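Local coordinates for protein CalG4 (Micromonospora echinospora, PDB 3IA7) that belongs to the GT-B superfamily, whose members pair two Rossmann-like domains, each built on a parallel beta sheet, with a cleft between them, at residues Arg85-Ile90 and Asp109-Ile114; His154-Glu159 and Thr176-Tyr181; Val264-Gly269 and Ile289-Val294. One frame throughout, in Å; residues are numbered along the deposited sequence.

Contact 1: Arg85-Ile90 and Asp109-Ile114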
ATOM      1  N   ARG A  85      30.111 -11.961   6.544  1.00 12.04           N
ATOM      2  CA  ARG A  85      29.724 -13.178   5.831  1.00 13.47           C
ATOM      3  C   ARG A  85      28.429 -13.003   5.048  1.00 12.94           C
ATOM      4  O   ARG A  85      28.320 -13.493   3.922  1.00 12.41           O
ATOM      5  CB  ARG A  85      29.609 -14.397   6.741  1.00 13.17           C
ATOM      6  CG  ARG A  85      30.940 -14.895   7.336  1.00 15.82           C
ATOM      7  CD  ARG A  85      30.798 -16.281   7.944  1.00 16.70           C
ATOM      8  NE  ARG A  85      29.811 -16.337   9.022  1.00 20.34           N
ATOM      9  CZ  ARG A  85      30.077 -16.086  10.304  1.00 23.10           C
ATOM     10  NH1 ARG A  85      31.311 -15.761  10.684  1.00 22.72           N
ATOM     11  NH2 ARG A  85      29.105 -16.166  11.211  1.00 25.25           N
ATOM     12  N   GLU A  86      27.456 -12.315   5.633  1.00 12.03           N
ATOM     13  CA  GLU A  86      26.176 -12.067   4.955  1.00 12.91           C
ATOM     14  C   GLU A  86      26.365 -11.181   3.718  1.00 12.91           C
ATOM     15  O   GLU A  86      25.765 -11.461   2.650  1.00 11.76           O
ATOM     16  CB  GLU A  86      25.187 -11.363   5.927  1.00 14.16           C
ATOM     17  CG  GLU A  86      23.728 -11.283   5.365  1.00 16.42           C
ATOM     18  CD  GLU A  86      22.980 -12.609   5.408  1.00 18.81           C
ATOM     19  OE1 GLU A  86      23.610 -13.684   5.503  1.00 20.25           O
ATOM     20  OE2 GLU A  86      21.732 -12.574   5.324  1.00 16.11           O
ATOM     21  N   ASN A  87      27.179 -10.118   3.853  1.00 11.41           N
ATOM     22  CA  ASN A  87      27.565  -9.325   2.668  1.00 12.84           C
ATOM     23  C   ASN A  87      28.188 -10.234   1.586  1.00 12.02           C
ATOM     24  O   ASN A  87      27.845 -10.131   0.408  1.00 11.04           O
ATOM     25  CB  ASN A  87      28.550  -8.230   3.064  1.00 12.51           C
ATOM     26  CG  ASN A  87      27.834  -6.958   3.483  1.00 14.06           C
ATOM     27  OD1 ASN A  87      27.633  -6.091   2.654  1.00 13.69           O
ATOM     28  ND2 ASN A  87      27.366  -6.883   4.749  1.00 12.55           N
ATOM     29  N   VAL A  88      29.126 -11.082   2.003  1.00 10.79           N
ATOM     30  CA  VAL A  88      29.799 -12.013   1.063  1.00 12.66           C
ATOM     31  C   VAL A  88      28.814 -13.027   0.400  1.00 11.94           C
ATOM     32  O   VAL A  88      28.930 -13.356  -0.799  1.00 12.70           O
ATOM     33  CB  VAL A  88      30.990 -12.756   1.742  1.00 10.84           C
ATOM     34  CG1 VAL A  88      31.554 -13.866   0.845  1.00 12.67           C
ATOM     35  CG2 VAL A  88      32.129 -11.759   2.075  1.00 13.63           C
ATOM     36  N   ALA A  89      27.852 -13.511   1.172  1.00 10.77           N
ATOM     37  CA  ALA A  89      26.820 -14.419   0.648  1.00 12.24           C
ATOM     38  C   ALA A  89      26.069 -13.777  -0.532  1.00 12.10           C
ATOM     39  O   ALA A  89      25.873 -14.417  -1.567  1.00 11.25           O
ATOM     40  CB  ALA A  89      25.853 -14.845   1.775  1.00 12.14           C
ATOM     41  N   ILE A  90      25.690 -12.521  -0.364  1.00 11.47           N
ATOM     42  CA  ILE A  90      24.963 -11.739  -1.377  1.00 12.92           C
ATOM     43  C   ILE A  90      25.851 -11.447  -2.587  1.00 12.14           C
ATOM     44  O   ILE A  90      25.439 -11.668  -3.751  1.00 11.40           O
ATOM     45  CB  ILE A  90      24.426 -10.407  -0.755  1.00 13.51           C
ATOM     46  CG1 ILE A  90      23.263 -10.724   0.242  1.00 12.87           C
ATOM     47  CG2 ILE A  90      23.934  -9.407  -1.883  1.00 15.56           C
ATOM     48  CD1 ILE A  90      23.007  -9.630   1.219  1.00 14.03           C
ATOM     49  N   ASP A 109      20.886  -1.947  -0.656  1.00 12.93           N
ATOM     50  CA  ASP A 109      20.515  -1.430   0.667  1.00 13.94           C
ATOM     51  C   ASP A 109      21.766  -1.219   1.481  1.00 13.55           C
ATOM     52  O   ASP A 109      22.794  -1.870   1.274  1.00 12.42           O
ATOM     53  CB  ASP A 109      19.580  -2.429   1.384  1.00 13.38           C
ATOM     54  CG  ASP A 109      19.228  -1.985   2.809  1.00 17.65           C
ATOM     55  OD1 ASP A 109      18.361  -1.101   2.912  1.00 18.44           O
ATOM     56  OD2 ASP A 109      19.831  -2.511   3.802  1.00 15.16           O
ATOM     57  N   VAL A 110      21.690  -0.287   2.425  1.00 12.60           N
ATOM     58  CA  VAL A 110      22.856   0.032   3.277  1.00 14.75           C
ATOM     59  C   VAL A 110      23.420  -1.154   4.089  1.00 13.00           C
ATOM     60  O   VAL A 110      24.633  -1.249   4.272  1.00 12.53           O
ATOM     61  CB  VAL A 110      22.573   1.254   4.181  1.00 14.62           C
ATOM     62  CG1 VAL A 110      21.475   0.912   5.187  1.00 17.40           C
ATOM     63  CG2 VAL A 110      23.885   1.743   4.901  1.00 19.98           C
ATOM     64  N   PHE A 111      22.580  -2.090   4.513  1.00 13.65           N
ATOM     65  CA  PHE A 111      23.124  -3.238   5.271  1.00 14.45           C
ATOM     66  C   PHE A 111      24.143  -4.055   4.405  1.00 13.14           C
ATOM     67  O   PHE A 111      25.299  -4.261   4.822  1.00 15.12           O
ATOM     68  CB  PHE A 111      21.987  -4.098   5.807  1.00 15.22           C
ATOM     69  CG  PHE A 111      22.452  -5.349   6.568  1.00 18.59           C
ATOM     70  CD1 PHE A 111      22.222  -5.463   7.937  1.00 24.07           C
ATOM     71  CD2 PHE A 111      23.081  -6.392   5.903  1.00 20.46           C
ATOM     72  CE1 PHE A 111      22.673  -6.631   8.644  1.00 22.81           C
ATOM     73  CE2 PHE A 111      23.538  -7.554   6.600  1.00 23.66           C
ATOM     74  CZ  PHE A 111      23.304  -7.656   7.954  1.00 20.46           C
ATOM     75  N   PRO A 112      23.753  -4.501   3.207  1.00 13.37           N
ATOM     76  CA  PRO A 112      24.782  -5.065   2.306  1.00 14.21           C
ATOM     77  C   PRO A 112      25.604  -4.052   1.482  1.00 13.96           C
ATOM     78  O   PRO A 112      25.854  -4.291   0.288  1.00 14.02           O
ATOM     79  CB  PRO A 112      23.932  -5.966   1.363  1.00 14.00           C
ATOM     80  CG  PRO A 112      22.640  -5.133   1.196  1.00 12.93           C
ATOM     81  CD  PRO A 112      22.393  -4.647   2.629  1.00 12.91           C
ATOM     82  N   PHE A 113      26.108  -2.974   2.104  1.00 13.05           N
ATOM     83  CA  PHE A 113      26.767  -1.973   1.280  1.00 12.96           C
ATOM     84  C   PHE A 113      28.113  -2.505   0.771  1.00 13.30           C
ATOM     85  O   PHE A 113      28.537  -2.070  -0.278  1.00 13.08           O
ATOM     86  CB  PHE A 113      26.980  -0.653   2.005  1.00 12.70           C
ATOM     87  CG  PHE A 113      28.135  -0.667   2.992  1.00 13.55           C
ATOM     88  CD1 PHE A 113      29.379  -0.150   2.612  1.00 12.11           C
ATOM     89  CD2 PHE A 113      27.976  -1.140   4.287  1.00 11.66           C
ATOM     90  CE1 PHE A 113      30.513  -0.135   3.488  1.00 11.93           C
ATOM     91  CE2 PHE A 113      29.098  -1.091   5.210  1.00 13.58           C
ATOM     92  CZ  PHE A 113      30.352  -0.568   4.789  1.00 12.96           C
ATOM     93  N   ILE A 114      28.773  -3.401   1.529  1.00 10.83           N
ATOM     94  CA  ILE A 114      30.023  -3.957   1.052  1.00 13.12           C
ATOM     95  C   ILE A 114      29.784  -4.764  -0.237  1.00 10.71           C
ATOM     96  O   ILE A 114      30.440  -4.562  -1.260  1.00 11.23           O
ATOM     97  CB  ILE A 114      30.744  -4.804   2.128  1.00 12.23           C
ATOM     98  CG1 ILE A 114      31.062  -3.903   3.345  1.00 13.65           C
ATOM     99  CG2 ILE A 114      32.001  -5.440   1.531  1.00 14.34           C
ATOM    100  CD1 ILE A 114      31.375  -4.650   4.606  1.00 17.82           C
TER

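Contact 2: His154-Glu159 and Thr176-Tyr181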
ATOM      1  N   HIS A 154      34.775   0.589  16.505  1.00 17.59           N
ATOM      2  CA  HIS A 154      34.332   0.512  15.114  1.00 18.11           C
ATOM      3  C   HIS A 154      34.755  -0.891  14.648  1.00 17.22           C
ATOM      4  O   HIS A 154      35.853  -1.337  14.974  1.00 16.71           O
ATOM      5  CB  HIS A 154      35.024   1.600  14.256  1.00 18.50           C
ATOM      6  CG  HIS A 154      34.398   1.792  12.896  1.00 19.09           C
ATOM      7  ND1 HIS A 154      34.506   0.863  11.886  1.00 18.27           N
ATOM      8  CD2 HIS A 154      33.656   2.816  12.389  1.00 21.01           C
ATOM      9  CE1 HIS A 154      33.843   1.291  10.821  1.00 24.22           C
ATOM     10  NE2 HIS A 154      33.314   2.476  11.103  1.00 20.31           N
ATOM     11  N   PRO A 155      33.885  -1.607  13.878  1.00 17.95           N
ATOM     12  CA  PRO A 155      34.305  -2.913  13.368  1.00 16.91           C
ATOM     13  C   PRO A 155      35.635  -2.875  12.616  1.00 16.27           C
ATOM     14  O   PRO A 155      36.375  -3.841  12.645  1.00 16.17           O
ATOM     15  CB  PRO A 155      33.177  -3.320  12.391  1.00 17.33           C
ATOM     16  CG  PRO A 155      32.291  -2.160  12.283  1.00 17.13           C
ATOM     17  CD  PRO A 155      32.499  -1.289  13.502  1.00 17.63           C
ATOM     18  N   ALA A 156      35.942  -1.757  11.970  1.00 15.73           N
ATOM     19  CA  ALA A 156      37.196  -1.633  11.201  1.00 16.20           C
ATOM     20  C   ALA A 156      38.392  -1.603  12.127  1.00 16.86           C
ATOM     21  O   ALA A 156      39.506  -1.895  11.710  1.00 17.39           O
ATOM     22  CB  ALA A 156      37.168  -0.376  10.346  1.00 16.93           C
ATOM     23  N   ASP A 157      38.139  -1.272  13.402  1.00 16.89           N
ATOM     24  CA  ASP A 157      39.180  -1.244  14.439  1.00 17.11           C
ATOM     25  C   ASP A 157      39.295  -2.537  15.246  1.00 16.86           C
ATOM     26  O   ASP A 157      40.085  -2.624  16.204  1.00 15.93           O
ATOM     27  CB  ASP A 157      38.930  -0.067  15.371  1.00 17.24           C
ATOM     28  CG  ASP A 157      39.256   1.275  14.710  1.00 21.25           C
ATOM     29  OD1 ASP A 157      40.183   1.287  13.865  1.00 21.15           O
ATOM     30  OD2 ASP A 157      38.595   2.300  15.028  1.00 22.62           O
ATOM     31  N   VAL A 158      38.518  -3.542  14.857  1.00 17.01           N
ATOM     32  CA  VAL A 158      38.630  -4.888  15.426  1.00 16.11           C
ATOM     33  C   VAL A 158      39.477  -5.765  14.498  1.00 16.31           C
ATOM     34  O   VAL A 158      39.126  -5.975  13.331  1.00 15.12           O
ATOM     35  CB  VAL A 158      37.219  -5.530  15.677  1.00 16.98           C
ATOM     36  CG1 VAL A 158      37.349  -6.942  16.298  1.00 16.27           C
ATOM     37  CG2 VAL A 158      36.289  -4.623  16.505  1.00 17.73           C
ATOM     38  N   GLU A 159      40.592  -6.286  15.030  1.00 16.39           N
ATOM     39  CA  GLU A 159      41.560  -7.056  14.276  1.00 17.49           C
ATOM     40  C   GLU A 159      40.992  -8.190  13.384  1.00 17.60           C
ATOM     41  O   GLU A 159      41.360  -8.282  12.209  1.00 15.93           O
ATOM     42  CB  GLU A 159      42.656  -7.623  15.211  1.00 18.41           C
ATOM     43  CG  GLU A 159      43.545  -8.647  14.550  1.00 22.18           C
ATOM     44  CD  GLU A 159      44.244  -8.103  13.328  1.00 28.42           C
ATOM     45  OE1 GLU A 159      44.561  -6.891  13.306  1.00 32.29           O
ATOM     46  OE2 GLU A 159      44.489  -8.895  12.393  1.00 33.04           O
ATOM     47  N   THR A 176      41.919   1.217  -0.363  1.00 16.58           N
ATOM     48  CA  THR A 176      41.450   2.270   0.529  1.00 16.08           C
ATOM     49  C   THR A 176      41.455   1.688   1.947  1.00 16.42           C
ATOM     50  O   THR A 176      40.995   0.563   2.136  1.00 16.07           O
ATOM     51  CB  THR A 176      40.029   2.679   0.119  1.00 16.60           C
ATOM     52  OG1 THR A 176      40.022   3.015  -1.281  1.00 14.28           O
ATOM     53  CG2 THR A 176      39.468   3.832   0.973  1.00 14.92           C
ATOM     54  N   PRO A 177      42.010   2.424   2.940  1.00 17.03           N
ATOM     55  CA  PRO A 177      41.916   1.979   4.336  1.00 16.92           C
ATOM     56  C   PRO A 177      40.462   1.606   4.697  1.00 15.68           C
ATOM     57  O   PRO A 177      39.511   2.266   4.267  1.00 15.99           O
ATOM     58  CB  PRO A 177      42.350   3.228   5.107  1.00 16.37           C
ATOM     59  CG  PRO A 177      43.379   3.834   4.180  1.00 17.98           C
ATOM     60  CD  PRO A 177      42.698   3.728   2.857  1.00 15.95           C
ATOM     61  N   VAL A 178      40.301   0.569   5.514  1.00 16.19           N
ATOM     62  CA  VAL A 178      38.973  -0.009   5.801  1.00 15.45           C
ATOM     63  C   VAL A 178      37.988   0.964   6.416  1.00 15.85           C
ATOM     64  O   VAL A 178      36.871   1.051   5.940  1.00 14.42           O
ATOM     65  CB  VAL A 178      39.084  -1.273   6.712  1.00 15.94           C
ATOM     66  CG1 VAL A 178      37.712  -1.790   7.143  1.00 16.28           C
ATOM     67  CG2 VAL A 178      39.857  -2.364   6.008  1.00 15.42           C
ATOM     68  N   LYS A 179      38.402   1.714   7.451  1.00 14.92           N
ATOM     69  CA  LYS A 179      37.505   2.678   8.064  1.00 16.55           C
ATOM     70  C   LYS A 179      37.099   3.802   7.061  1.00 15.54           C
ATOM     71  O   LYS A 179      35.934   4.198   7.011  1.00 15.35           O
ATOM     72  CB  LYS A 179      38.162   3.259   9.317  1.00 15.88           C
ATOM     73  CG  LYS A 179      37.195   3.758  10.356  1.00 19.57           C
ATOM     74  CD  LYS A 179      38.019   4.290  11.585  1.00 19.38           C
ATOM     75  CE  LYS A 179      37.092   4.567  12.747  1.00 26.38           C
ATOM     76  NZ  LYS A 179      37.868   4.769  14.011  1.00 26.41           N
ATOM     77  N   GLU A 180      38.065   4.320   6.292  1.00 14.33           N
ATOM     78  CA  GLU A 180      37.790   5.294   5.232  1.00 15.67           C
ATOM     79  C   GLU A 180      36.782   4.798   4.201  1.00 14.16           C
ATOM     80  O   GLU A 180      35.820   5.458   3.882  1.00 14.28           O
ATOM     81  CB  GLU A 180      39.078   5.663   4.504  1.00 16.01           C
ATOM     82  CG  GLU A 180      38.897   6.853   3.561  1.00 19.58           C
ATOM     83  CD  GLU A 180      40.160   7.198   2.749  1.00 19.55           C
ATOM     84  OE1 GLU A 180      41.270   6.854   3.200  1.00 20.73           O
ATOM     85  OE2 GLU A 180      40.024   7.816   1.671  1.00 23.16           O
ATOM     86  N   TYR A 181      37.029   3.613   3.675  1.00 14.39           N
ATOM     87  CA  TYR A 181      36.111   2.950   2.747  1.00 12.56           C
ATOM     88  C   TYR A 181      34.680   2.850   3.298  1.00 13.61           C
ATOM     89  O   TYR A 181      33.704   3.174   2.588  1.00 11.73           O
ATOM     90  CB  TYR A 181      36.636   1.546   2.467  1.00 12.72           C
ATOM     91  CG  TYR A 181      35.815   0.786   1.472  1.00 12.88           C
ATOM     92  CD1 TYR A 181      36.056   0.917   0.105  1.00 13.75           C
ATOM     93  CD2 TYR A 181      34.765  -0.051   1.899  1.00 16.07           C
ATOM     94  CE1 TYR A 181      35.264   0.206  -0.832  1.00 11.95           C
ATOM     95  CE2 TYR A 181      33.981  -0.770   0.971  1.00 16.17           C
ATOM     96  CZ  TYR A 181      34.264  -0.636  -0.395  1.00 14.78           C
ATOM     97  OH  TYR A 181      33.464  -1.334  -1.291  1.00 16.04           O
TER

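Contact 3: Val264-Gly269 and Ile289-Val294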
ATOM      1  N   VAL A 264      -7.869  -0.573  19.223  1.00 16.32           N
ATOM      2  CA  VAL A 264      -7.577  -1.631  18.247  1.00 17.14           C
ATOM      3  C   VAL A 264      -6.158  -2.133  18.471  1.00 16.83           C
ATOM      4  O   VAL A 264      -5.210  -1.341  18.406  1.00 16.91           O
ATOM      5  CB  VAL A 264      -7.730  -1.146  16.788  1.00 16.72           C
ATOM      6  CG1 VAL A 264      -7.396  -2.298  15.812  1.00 17.02           C
ATOM      7  CG2 VAL A 264      -9.116  -0.546  16.553  1.00 13.90           C
HETATM    8  N   MSE A 265      -6.039  -3.422  18.787  1.00 17.45           N
HETATM    9  CA  MSE A 265      -4.730  -3.991  19.072  1.00 19.67           C
HETATM   10  C   MSE A 265      -4.360  -4.934  17.949  1.00 18.27           C
HETATM   11  O   MSE A 265      -5.096  -5.888  17.662  1.00 20.29           O
HETATM   12  CB  MSE A 265      -4.677  -4.679  20.443  1.00 17.61           C
HETATM   13  CG  MSE A 265      -5.412  -3.870  21.548  1.00 19.11           C
HETATM   14 SE   MSE A 265      -4.846  -4.406  23.298  0.70 22.47          SE
HETATM   15  CE  MSE A 265      -5.776  -6.184  23.259  1.00 14.34           C
ATOM     16  N   ALA A 266      -3.233  -4.656  17.291  1.00 18.68           N
ATOM     17  CA  ALA A 266      -2.667  -5.535  16.246  1.00 18.93           C
ATOM     18  C   ALA A 266      -1.553  -6.344  16.893  1.00 18.90           C
ATOM     19  O   ALA A 266      -0.518  -5.779  17.314  1.00 19.67           O
ATOM     20  CB  ALA A 266      -2.107  -4.717  15.104  1.00 19.85           C
ATOM     21  N   ILE A 267      -1.764  -7.651  16.997  1.00 18.86           N
ATOM     22  CA  ILE A 267      -0.895  -8.499  17.804  1.00 18.60           C
ATOM     23  C   ILE A 267       0.084  -9.354  16.977  1.00 18.21           C
ATOM     24  O   ILE A 267       0.910 -10.063  17.517  1.00 18.04           O
ATOM     25  CB  ILE A 267      -1.702  -9.348  18.841  1.00 18.89           C
ATOM     26  CG1 ILE A 267      -2.442 -10.522  18.148  1.00 17.55           C
ATOM     27  CG2 ILE A 267      -2.617  -8.479  19.693  1.00 20.28           C
ATOM     28  CD1 ILE A 267      -3.205 -11.435  19.122  1.00 18.47           C
ATOM     29  N   GLY A 268      -0.003  -9.268  15.648  1.00 17.91           N
ATOM     30  CA  GLY A 268       0.932  -9.966  14.769  1.00 17.43           C
ATOM     31  C   GLY A 268       0.603 -11.438  14.547  1.00 17.29           C
ATOM     32  O   GLY A 268      -0.334 -11.968  15.135  1.00 16.96           O
ATOM     33  N   GLY A 269       1.391 -12.106  13.714  1.00 16.83           N
ATOM     34  CA  GLY A 269       0.999 -13.392  13.187  1.00 17.33           C
ATOM     35  C   GLY A 269       1.465 -14.542  14.023  1.00 19.76           C
ATOM     36  O   GLY A 269       1.279 -15.701  13.635  1.00 19.40           O
ATOM     37  N   ILE A 289      -4.547  -5.976  11.001  1.00 19.60           N
ATOM     38  CA  ILE A 289      -5.578  -4.960  10.827  1.00 22.43           C
ATOM     39  C   ILE A 289      -5.070  -4.021   9.716  1.00 23.46           C
ATOM     40  O   ILE A 289      -3.856  -3.916   9.529  1.00 23.09           O
ATOM     41  CB  ILE A 289      -5.874  -4.258  12.193  1.00 22.53           C
ATOM     42  CG1 ILE A 289      -7.096  -3.345  12.092  1.00 25.38           C
ATOM     43  CG2 ILE A 289      -4.680  -3.423  12.685  1.00 24.73           C
ATOM     44  CD1 ILE A 289      -8.291  -4.045  11.571  1.00 22.92           C
ATOM     45  N   PRO A 290      -5.973  -3.312   8.981  1.00 25.22           N
ATOM     46  CA  PRO A 290      -5.323  -2.375   8.055  1.00 25.24           C
ATOM     47  C   PRO A 290      -4.920  -1.114   8.811  1.00 24.83           C
ATOM     48  O   PRO A 290      -5.809  -0.368   9.258  1.00 24.99           O
ATOM     49  CB  PRO A 290      -6.407  -2.114   6.982  1.00 26.51           C
ATOM     50  CG  PRO A 290      -7.754  -2.464   7.663  1.00 26.46           C
ATOM     51  CD  PRO A 290      -7.453  -3.202   8.953  1.00 25.15           C
ATOM     52  N   PHE A 291      -3.601  -0.898   9.004  1.00 24.21           N
ATOM     53  CA  PHE A 291      -3.145   0.202   9.861  1.00 24.11           C
ATOM     54  C   PHE A 291      -3.675   1.549   9.387  1.00 21.96           C
ATOM     55  O   PHE A 291      -4.118   2.320  10.206  1.00 20.32           O
ATOM     56  CB  PHE A 291      -1.608   0.318  10.055  1.00 25.31           C
ATOM     57  CG  PHE A 291      -1.013  -0.686  10.997  1.00 28.74           C
ATOM     58  CD1 PHE A 291      -1.804  -1.450  11.843  1.00 29.04           C
ATOM     59  CD2 PHE A 291       0.365  -0.869  11.034  1.00 34.11           C
ATOM     60  CE1 PHE A 291      -1.237  -2.389  12.704  1.00 31.34           C
ATOM     61  CE2 PHE A 291       0.948  -1.814  11.908  1.00 35.89           C
ATOM     62  CZ  PHE A 291       0.133  -2.578  12.744  1.00 31.89           C
ATOM     63  N   HIS A 292      -3.642   1.807   8.077  0.50 21.59           N
ATOM     64  CA  HIS A 292      -4.053   3.118   7.567  0.50 20.83           C
ATOM     65  C   HIS A 292      -5.500   3.478   7.924  0.50 19.44           C
ATOM     66  O   HIS A 292      -5.775   4.617   8.288  0.50 18.31           O
ATOM     67  CB  HIS A 292      -3.838   3.263   6.061  0.50 21.87           C
ATOM     68  CG  HIS A 292      -3.770   4.693   5.614  0.50 22.71           C
ATOM     69  ND1 HIS A 292      -3.142   5.676   6.357  0.50 25.29           N
ATOM     70  CD2 HIS A 292      -4.260   5.310   4.514  0.50 24.15           C
ATOM     71  CE1 HIS A 292      -3.243   6.832   5.726  0.50 25.65           C
ATOM     72  NE2 HIS A 292      -3.916   6.637   4.604  0.50 23.07           N
ATOM     73  N   SER A 293      -6.408   2.505   7.818  1.00 17.75           N
ATOM     74  CA  SER A 293      -7.836   2.741   8.072  1.00 16.55           C
ATOM     75  C   SER A 293      -8.015   3.097   9.543  1.00 14.14           C
ATOM     76  O   SER A 293      -8.794   4.001   9.917  1.00 13.49           O
ATOM     77  CB  SER A 293      -8.674   1.492   7.721  1.00 16.73           C
ATOM     78  OG  SER A 293      -8.327   1.049   6.400  1.00 25.55           O
ATOM     79  N   VAL A 294      -7.275   2.402  10.391  1.00 12.32           N
ATOM     80  CA  VAL A 294      -7.397   2.695  11.846  1.00 11.25           C
ATOM     81  C   VAL A 294      -6.722   4.032  12.147  1.00 10.71           C
ATOM     82  O   VAL A 294      -7.326   4.896  12.825  1.00 10.95           O
ATOM     83  CB  VAL A 294      -6.888   1.565  12.701  1.00 11.08           C
ATOM     84  CG1 VAL A 294      -7.038   1.870  14.203  1.00 12.37           C
ATOM     85  CG2 VAL A 294      -7.616   0.277  12.308  1.00 10.63           C
TER

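Contact 1: Arg85-Ile90 and Asp109-Ile114
Asn87 reaches from helix 75-98 to the turn that opens helix 113-123, where it meets Phe111, Pro112 and Ile114. Its CB lies 4.2 Å from CB of Ile114. One atom further on, CG comes 3.8 Å from CA of Pro112. At the tip the amide divides its work. OD1 is wedged 3.0 Å from CA of Pro112 and 3.4 Å from CB of Ile114, and it accepts a hydrogen bond from the backbone N of Ala115. ND2 points to the carbonyl O of Phe111 at 3.3 Å, a weak bond with an angle of 157° at the hydrogen. The same ND2 also donates to the carbonyl O of Tyr83 on its own helix.

Two further contacts come from the same helix. CD1 of Ile90 touches CB of Pro112 at 3.8 Å. Glu86 has CG anti to its backbone N (chi1 -170°), and this CG meets CE2 of Phe111 at 3.9 Å. The carboxylate and ring planes are nearly perpendicular. The Glu86 carboxylate itself is bound by Tyr57, Ser59 and the backbone N of Glu60. Within the turn, OD2 of Asp109 accepts from N of Phe111 and closes an Asx turn. Pro112 is the centre of an inverse gamma turn.

The amide of Asn87 is buried, and both its ends are used. Its oxygen takes an N-H from the first turn of one helix, and its nitrogen donates to the carbonyl of Tyr83 and weakly to that of Phe111. This pattern is consistent with one orientation of the amide, and ties the helix start to helix 75-98.

Contact 2: His154-Glu159 and Thr176-Tyr181
Lys179 and Asp157 form a salt bridge, with NZ 2.8 Å from OD2. The ammonium group meets the syn side of the carboxylate, only slightly out of its plane. A second polar bond holds the ring that lies beside the lysine. The backbone N of Ala156 donates to ND1 of His154 at 3.0 Å. The donor lies in the ring plane, and the angle at the hydrogen is 163°. ND1 is thus an acceptor here, and this bond helps to set the rotation of the imidazole.

The lysine chain runs past this ring. Its CG is anti to the backbone N (chi1 -154°), and the chain beyond CG is extended. CG sits over the centre of the imidazole face in a CH-pi contact, 4.0 Å from the ring centroid and 3° off the normal. Further along, CE comes 3.9 Å from CG of His154. CG of Lys179 thus lies over the ring, while NZ at the end of the chain reaches Asp157.

The contact belongs to the helical part of the domain built on the seven-stranded parallel sheet. Residues 155-157 make a 3-10 turn just ahead of helix 159-170. Lys179 and Val178 lie in the first turn of the short helix 178-182.

Ala156 points its CB at this helix start. That CB touches CG1 of Val178 at 3.5 Å and CB of Lys179 at 3.9 Å. Val178 also packs on His162, Leu165 and Val166 of helix 159-170. The rings of Trp147 and Trp182 pack edge-to-face with His154.

Contact 3: Val264-Gly269 and Ile289-Val294
Val264 and Ala266 face the segment 289-294 from the end of strand 262-266, and all their contacts across it are apolar. No hydrogen bond joins the two segments.

Aliphatic contacts come first. CG1 of Val264 meets CG1 of Ile289 at 3.9 Å, and the two side chains cross at about a right angle. The other methyl, CG2, meets CG1 of Val294 tip to tip at 4.0 Å. The branches of Val264 thus serve different partners. Ile289 is shared too. Its CG1 is anti to the backbone N (chi1 -171°) and goes to Val264. Its CG2 takes the crowded position between the backbone N and the carbonyl carbon, and touches CB of Ala266 at 3.8 Å.

The aromatic contact is an edge contact. CB of Ala266 lies near the plane of the Phe291 ring, 3.5 Å from CE1 and 3.9 Å from CZ. The methyl therefore meets the rim of the ring rather than a face. Phe291 also packs on Leu235 and Ser237 of the neighbouring strand 233-237.

Polar and subunit contacts lie outside the pair. The backbone N of Ile289 donates to OE1 of Gln221 of the second subunit, and Trp288 of that subunit packs on Ile289 and Pro290.

The segment 289-294 follows strand 283-286, outermost in the sheet within this chain, and leads through helix 291-295 into strand 298-303. It passes strands 262-266 and 233-237 on the way. This is a beta-alpha-beta crossover packed on a parallel sheet, as in the Rossmann-like C-terminal domain of GT-B proteins.

In the fold
Contacts 1 and 2 are neighbours on the same side of the chain's centre. Their centres are 16 Å apart and their nearest atoms about 4 Å apart, without touching. Helix 159-170 joins them: Leu165 touches both Ile114 of contact 1 and Val178 of contact 2. Trp182 likewise packs on Phe113 and on His154. Contact 3 lies on the opposite side of the chain's centre, at the other parallel sheet. Its centre is 32 Å from that of contact 1 and 42 Å from that of contact 2. The side chain of Val294 is about 10 Å from a bound calcium ion, too far to bind it. His297, a calcium ligand with Gln225, is hydrogen-bonded to Ser293 O.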